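Local coordinates for vestitone reductase (PDB 2P4H), which catalyses the stereospecific NADPH-dependent reduction of (3R)-vestitone, the penultimate step in making the defence compound medicarpin in alfalfa, at residues L108-Y122 and V171-L185. Sequence-based numbering, arbitrary orientation.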
loop_
_atom_site.group_PDB
_atom_site.type_symbol
_atom_site.label_atom_id
_atom_site.label_comp_id
_atom_site.label_asym_id
_atom_site.label_seq_id
_atom_site.Cartn_x
_atom_site.Cartn_y
_atom_site.Cartn_z
ATOM N N LEU A 108 14.667 6.579 6.655
ATOM C CA LEU A 108 15.498 6.750 5.467
ATOM C C LEU A 108 16.808 7.448 5.868
ATOM O O LEU A 108 17.885 7.103 5.379
ATOM C CB LEU A 108 14.756 7.572 4.406
ATOM C CG LEU A 108 15.485 7.835 3.083
ATOM C CD1 LEU A 108 15.858 6.523 2.402
ATOM C CD2 LEU A 108 14.584 8.664 2.179
ATOM N N LYS A 109 16.715 8.427 6.764
ATOM C CA LYS A 109 17.909 9.127 7.232
ATOM C C LYS A 109 18.815 8.140 7.963
ATOM O O LYS A 109 20.040 8.201 7.851
ATOM C CB LYS A 109 17.521 10.273 8.171
ATOM C CG LYS A 109 16.880 11.461 7.471
ATOM C CD LYS A 109 16.368 12.477 8.479
ATOM C CE LYS A 109 15.751 13.681 7.793
ATOM N NZ LYS A 109 15.185 14.643 8.783
ATOM N N ALA A 110 18.206 7.221 8.705
ATOM C CA ALA A 110 18.968 6.218 9.446
ATOM C C ALA A 110 19.736 5.306 8.493
ATOM O O ALA A 110 20.785 4.763 8.845
ATOM C CB ALA A 110 18.028 5.386 10.313
ATOM N N CYS A 111 19.204 5.152 7.282
ATOM C CA CYS A 111 19.790 4.295 6.254
ATOM C C CYS A 111 21.036 4.877 5.591
ATOM O O CYS A 111 21.785 4.156 4.932
ATOM C CB CYS A 111 18.731 3.990 5.183
ATOM S SG CYS A 111 19.145 2.668 4.015
ATOM N N VAL A 112 21.261 6.176 5.758
ATOM C CA VAL A 112 22.425 6.811 5.151
ATOM C C VAL A 112 23.705 6.094 5.574
ATOM O O VAL A 112 23.940 5.872 6.762
ATOM C CB VAL A 112 22.522 8.303 5.547
ATOM C CG1 VAL A 112 23.818 8.905 5.018
ATOM C CG2 VAL A 112 21.328 9.062 4.987
ATOM N N ASN A 113 24.516 5.721 4.589
ATOM C CA ASN A 113 25.779 5.032 4.839
ATOM C C ASN A 113 25.642 3.608 5.379
ATOM O O ASN A 113 26.592 3.062 5.942
ATOM C CB ASN A 113 26.649 5.862 5.788
ATOM C CG ASN A 113 27.190 7.120 5.133
ATOM O OD1 ASN A 113 27.691 8.016 5.809
ATOM N ND2 ASN A 113 27.100 7.186 3.809
ATOM N N SER A 114 24.467 3.004 5.217
ATOM C CA SER A 114 24.275 1.632 5.671
ATOM C C SER A 114 25.241 0.753 4.895
ATOM O O SER A 114 25.421 0.934 3.692
ATOM C CB SER A 114 22.847 1.154 5.398
ATOM O OG SER A 114 22.754 -0.252 5.586
ATOM N N LYS A 115 25.854 -0.201 5.581
ATOM C CA LYS A 115 26.807 -1.097 4.941
ATOM C C LYS A 115 26.131 -2.300 4.295
ATOM O O LYS A 115 26.786 -3.074 3.597
ATOM C CB LYS A 115 27.819 -1.609 5.968
ATOM C CG LYS A 115 28.597 -0.530 6.697
ATOM C CD LYS A 115 29.501 -1.147 7.757
ATOM C CE LYS A 115 30.298 -0.088 8.499
ATOM N NZ LYS A 115 31.159 -0.689 9.555
ATOM N N THR A 116 24.825 -2.453 4.503
ATOM C CA THR A 116 24.130 -3.619 3.968
ATOM C C THR A 116 22.828 -3.420 3.190
ATOM O O THR A 116 22.463 -4.274 2.383
ATOM C CB THR A 116 23.836 -4.614 5.101
ATOM O OG1 THR A 116 23.112 -3.949 6.142
ATOM C CG2 THR A 116 25.133 -5.166 5.678
ATOM N N VAL A 117 22.118 -2.323 3.427
ATOM C CA VAL A 117 20.855 -2.104 2.722
ATOM C C VAL A 117 21.060 -1.875 1.224
ATOM O O VAL A 117 21.756 -0.940 0.820
ATOM C CB VAL A 117 20.078 -0.906 3.314
ATOM C CG1 VAL A 117 18.839 -0.622 2.474
ATOM C CG2 VAL A 117 19.672 -1.208 4.752
ATOM N N LYS A 118 20.451 -2.729 0.403
ATOM C CA LYS A 118 20.578 -2.603 -1.044
ATOM C C LYS A 118 19.383 -1.899 -1.682
ATOM O O LYS A 118 19.482 -1.387 -2.795
ATOM C CB LYS A 118 20.803 -3.975 -1.693
ATOM C CG LYS A 118 19.730 -5.017 -1.442
ATOM C CD LYS A 118 20.123 -6.333 -2.107
ATOM C CE LYS A 118 19.063 -7.405 -1.927
ATOM N NZ LYS A 118 19.465 -8.673 -2.596
ATOM N N ARG A 119 18.254 -1.878 -0.984
ATOM C CA ARG A 119 17.079 -1.188 -1.499
ATOM C C ARG A 119 16.165 -0.717 -0.375
ATOM O O ARG A 119 15.923 -1.442 0.593
ATOM C CB ARG A 119 16.270 -2.080 -2.448
ATOM C CG ARG A 119 15.207 -1.306 -3.232
ATOM C CD ARG A 119 15.767 -0.683 -4.507
ATOM N NE ARG A 119 15.655 -1.616 -5.627
ATOM C CZ ARG A 119 15.892 -1.314 -6.901
ATOM N NH1 ARG A 119 16.272 -0.093 -7.249
ATOM N NH2 ARG A 119 15.711 -2.236 -7.835
ATOM N N PHE A 120 15.677 0.511 -0.517
ATOM C CA PHE A 120 14.745 1.122 0.426
ATOM C C PHE A 120 13.462 1.282 -0.379
ATOM O O PHE A 120 13.448 1.981 -1.393
ATOM C CB PHE A 120 15.266 2.494 0.881
ATOM C CG PHE A 120 14.376 3.191 1.875
ATOM C CD1 PHE A 120 13.208 3.825 1.464
ATOM C CD2 PHE A 120 14.710 3.212 3.229
ATOM C CE1 PHE A 120 12.386 4.472 2.384
ATOM C CE2 PHE A 120 13.895 3.854 4.156
ATOM C CZ PHE A 120 12.730 4.486 3.736
ATOM N N ILE A 121 12.398 0.617 0.055
ATOM C CA ILE A 121 11.133 0.689 -0.665
ATOM C C ILE A 121 10.084 1.409 0.163
ATOM O O ILE A 121 9.731 0.986 1.269
ATOM C CB ILE A 121 10.630 -0.719 -1.045
ATOM C CG1 ILE A 121 11.719 -1.446 -1.838
ATOM C CG2 ILE A 121 9.366 -0.613 -1.886
ATOM C CD1 ILE A 121 11.313 -2.818 -2.357
ATOM N N TYR A 122 9.595 2.512 -0.391
ATOM C CA TYR A 122 8.599 3.342 0.269
ATOM C C TYR A 122 7.215 3.120 -0.314
ATOM O O TYR A 122 7.030 3.151 -1.531
ATOM C CB TYR A 122 8.968 4.818 0.121
ATOM C CG TYR A 122 8.028 5.740 0.854
ATOM C CD1 TYR A 122 8.034 5.791 2.248
ATOM C CD2 TYR A 122 7.107 6.533 0.166
ATOM C CE1 TYR A 122 7.149 6.603 2.944
ATOM C CE2 TYR A 122 6.210 7.354 0.861
ATOM C CZ TYR A 122 6.243 7.376 2.250
ATOM O OH TYR A 122 5.361 8.164 2.958
ATOM N N VAL A 171 10.896 11.692 0.086
ATOM C CA VAL A 171 11.655 10.447 0.032
ATOM C C VAL A 171 12.503 10.361 -1.239
ATOM O O VAL A 171 13.690 10.035 -1.187
ATOM C CB VAL A 171 10.699 9.227 0.106
ATOM C CG1 VAL A 171 11.438 7.947 -0.260
ATOM C CG2 VAL A 171 10.129 9.112 1.514
ATOM N N LEU A 172 11.901 10.658 -2.384
ATOM C CA LEU A 172 12.629 10.600 -3.645
ATOM C C LEU A 172 13.786 11.598 -3.663
ATOM O O LEU A 172 14.897 11.268 -4.082
ATOM C CB LEU A 172 11.673 10.875 -4.809
ATOM C CG LEU A 172 10.628 9.783 -5.064
ATOM C CD1 LEU A 172 9.519 10.329 -5.941
ATOM C CD2 LEU A 172 11.297 8.576 -5.717
ATOM N N GLU A 173 13.529 12.816 -3.199
ATOM C CA GLU A 173 14.563 13.842 -3.182
ATOM C C GLU A 173 15.709 13.487 -2.245
ATOM O O GLU A 173 16.877 13.592 -2.622
ATOM C CB GLU A 173 13.969 15.185 -2.770
ATOM C CG GLU A 173 14.966 16.332 -2.808
ATOM C CD GLU A 173 15.595 16.510 -4.179
ATOM O OE1 GLU A 173 14.845 16.673 -5.164
ATOM O OE2 GLU A 173 16.841 16.490 -4.273
ATOM N N PHE A 174 15.380 13.071 -1.028
ATOM C CA PHE A 174 16.408 12.712 -0.059
ATOM C C PHE A 174 17.236 11.541 -0.571
ATOM O O PHE A 174 18.460 11.545 -0.467
ATOM C CB PHE A 174 15.783 12.343 1.285
ATOM C CG PHE A 174 16.792 12.126 2.377
ATOM C CD1 PHE A 174 17.223 13.188 3.163
ATOM C CD2 PHE A 174 17.337 10.864 2.594
ATOM C CE1 PHE A 174 18.187 12.997 4.155
ATOM C CE2 PHE A 174 18.300 10.659 3.581
ATOM C CZ PHE A 174 18.725 11.729 4.364
ATOM N N GLY A 175 16.568 10.533 -1.120
ATOM C CA GLY A 175 17.283 9.384 -1.642
ATOM C C GLY A 175 18.289 9.782 -2.704
ATOM O O GLY A 175 19.424 9.302 -2.709
ATOM N N GLU A 176 17.874 10.670 -3.602
ATOM C CA GLU A 176 18.738 11.137 -4.681
ATOM C C GLU A 176 19.931 11.934 -4.162
ATOM O O GLU A 176 21.050 11.765 -4.643
ATOM C CB GLU A 176 17.935 11.999 -5.657
ATOM C CG GLU A 176 18.734 12.507 -6.845
ATOM C CD GLU A 176 17.873 13.264 -7.835
ATOM O OE1 GLU A 176 16.887 12.680 -8.331
ATOM O OE2 GLU A 176 18.182 14.441 -8.118
ATOM N N GLN A 177 19.690 12.797 -3.179
ATOM C CA GLN A 177 20.753 13.625 -2.615
ATOM C C GLN A 177 21.723 12.869 -1.716
ATOM O O GLN A 177 22.839 13.334 -1.476
ATOM C CB GLN A 177 20.155 14.788 -1.817
ATOM C CG GLN A 177 19.361 15.782 -2.643
ATOM C CD GLN A 177 18.944 16.994 -1.834
ATOM O OE1 GLN A 177 19.787 17.721 -1.306
ATOM N NE2 GLN A 177 17.641 17.219 -1.731
ATOM N N ASN A 178 21.311 11.706 -1.226
ATOM C CA ASN A 178 22.157 10.930 -0.326
ATOM C C ASN A 178 22.580 9.558 -0.839
ATOM O O ASN A 178 23.014 8.704 -0.064
ATOM C CB ASN A 178 21.453 10.802 1.024
ATOM C CG ASN A 178 21.321 12.137 1.728
ATOM O OD1 ASN A 178 22.249 12.591 2.399
ATOM N ND2 ASN A 178 20.176 12.788 1.557
ATOM N N GLY A 179 22.449 9.355 -2.144
ATOM C CA GLY A 179 22.846 8.099 -2.756
ATOM C C GLY A 179 22.213 6.827 -2.223
ATOM O O GLY A 179 22.881 5.800 -2.118
ATOM N N ILE A 180 20.931 6.881 -1.880
ATOM C CA ILE A 180 20.239 5.695 -1.386
ATOM C C ILE A 180 19.383 5.157 -2.527
ATOM O O ILE A 180 18.695 5.925 -3.198
ATOM C CB ILE A 180 19.327 6.027 -0.182
ATOM C CG1 ILE A 180 20.163 6.636 0.950
ATOM C CG2 ILE A 180 18.631 4.764 0.310
ATOM C CD1 ILE A 180 19.350 7.067 2.151
ATOM N N ASP A 181 19.439 3.848 -2.760
ATOM C CA ASP A 181 18.655 3.242 -3.835
ATOM C C ASP A 181 17.201 3.130 -3.392
ATOM O O ASP A 181 16.789 2.127 -2.800
ATOM C CB ASP A 181 19.190 1.854 -4.185
ATOM C CG ASP A 181 18.685 1.362 -5.529
ATOM O OD1 ASP A 181 17.612 1.825 -5.970
ATOM O OD2 ASP A 181 19.359 0.508 -6.145
ATOM N N VAL A 182 16.432 4.169 -3.699
ATOM C CA VAL A 182 15.031 4.243 -3.321
ATOM C C VAL A 182 14.056 3.904 -4.432
ATOM O O VAL A 182 14.221 4.316 -5.578
ATOM C CB VAL A 182 14.674 5.665 -2.817
ATOM C CG1 VAL A 182 13.166 5.792 -2.598
ATOM C CG2 VAL A 182 15.425 5.964 -1.532
ATOM N N VAL A 183 13.043 3.129 -4.069
ATOM C CA VAL A 183 11.963 2.787 -4.977
ATOM C C VAL A 183 10.696 3.161 -4.223
ATOM O O VAL A 183 10.603 2.947 -3.012
ATOM C CB VAL A 183 11.901 1.272 -5.303
ATOM C CG1 VAL A 183 10.510 0.901 -5.815
ATOM C CG2 VAL A 183 12.940 0.928 -6.349
ATOM N N THR A 184 9.742 3.760 -4.925
ATOM C CA THR A 184 8.469 4.090 -4.306
ATOM C C THR A 184 7.414 3.339 -5.101
ATOM O O THR A 184 7.499 3.236 -6.328
ATOM C CB THR A 184 8.162 5.610 -4.323
ATOM O OG1 THR A 184 8.062 6.075 -5.673
ATOM C CG2 THR A 184 9.247 6.377 -3.591
ATOM N N LEU A 185 6.438 2.782 -4.397
ATOM C CA LEU A 185 5.365 2.045 -5.047
ATOM C C LEU A 185 4.069 2.818 -4.889
ATOM O O LEU A 185 3.609 3.059 -3.770
ATOM C CB LEU A 185 5.222 0.648 -4.434
ATOM C CG LEU A 185 6.280 -0.387 -4.834
ATOM C CD1 LEU A 185 6.202 -1.592 -3.911
ATOM C CD2 LEU A 185 6.066 -0.809 -6.282
HETATM O O HOH W 1 23.886 6.417 1.609
HETATM O O HOH W 2 21.642 -0.924 -4.221
#
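Arg119 and Asp181 form a salt bridge, with Arg119 NH1 2.7 Å from Asp181 OD1. The bond is bent (140° at the hydrogen), and the guanidinium and carboxylate planes stand 77° apart. The arginine chain folds at chi2 and chi3, which brings the guanidinium back beside Asp181 and lays one face on Val183 CG2. Its NE and NH2 donate to the carbonyls of Leu237 and Val242, at the end of helix 227-239 and just beyond it. With an alanine here, the Asp181 carboxylate would probably be left without its counter-charge and the two carbonyls without these donors.

Strands 119-122 and 182-185 run parallel. Phe120 N donates to Asp181 O (3.0 Å), and Val183 N to Phe120 O. Tyr122 N then donates to Val183 O (2.8 Å), and Leu185 N to Tyr122 O.

Helices 95-111 and 158-177 pack over the sheet face that carries Phe120, Tyr122, Val182 and Thr184. Val171 CG2 sits over the centre of the Tyr122 ring, 3.9 Å from its centroid, a CH-pi contact. With CG anti to the backbone N (chi1 -179°), Leu108 sets its branch point against Phe174, and the two methyls part from there. Leu108 CD1 covers one face of the Phe120 ring and meets Ile180 CD1 at 3.5 Å, while Leu108 CD2 reaches Phe174 CD2 at 3.5 Å. Val112 CG2 touches the Phe174 ring at its edge. Asn178 ND2 lies over the centre of that ring and donates to Phe174 O.

These are two neighbouring strands of the Rossmann-type sheet, each with the helix that precedes it. Backbone bonds fix the register, apolar side chains seat the helices, and the buried arginine ties Asp181 to the end of helix 227-239 and the residues just after it.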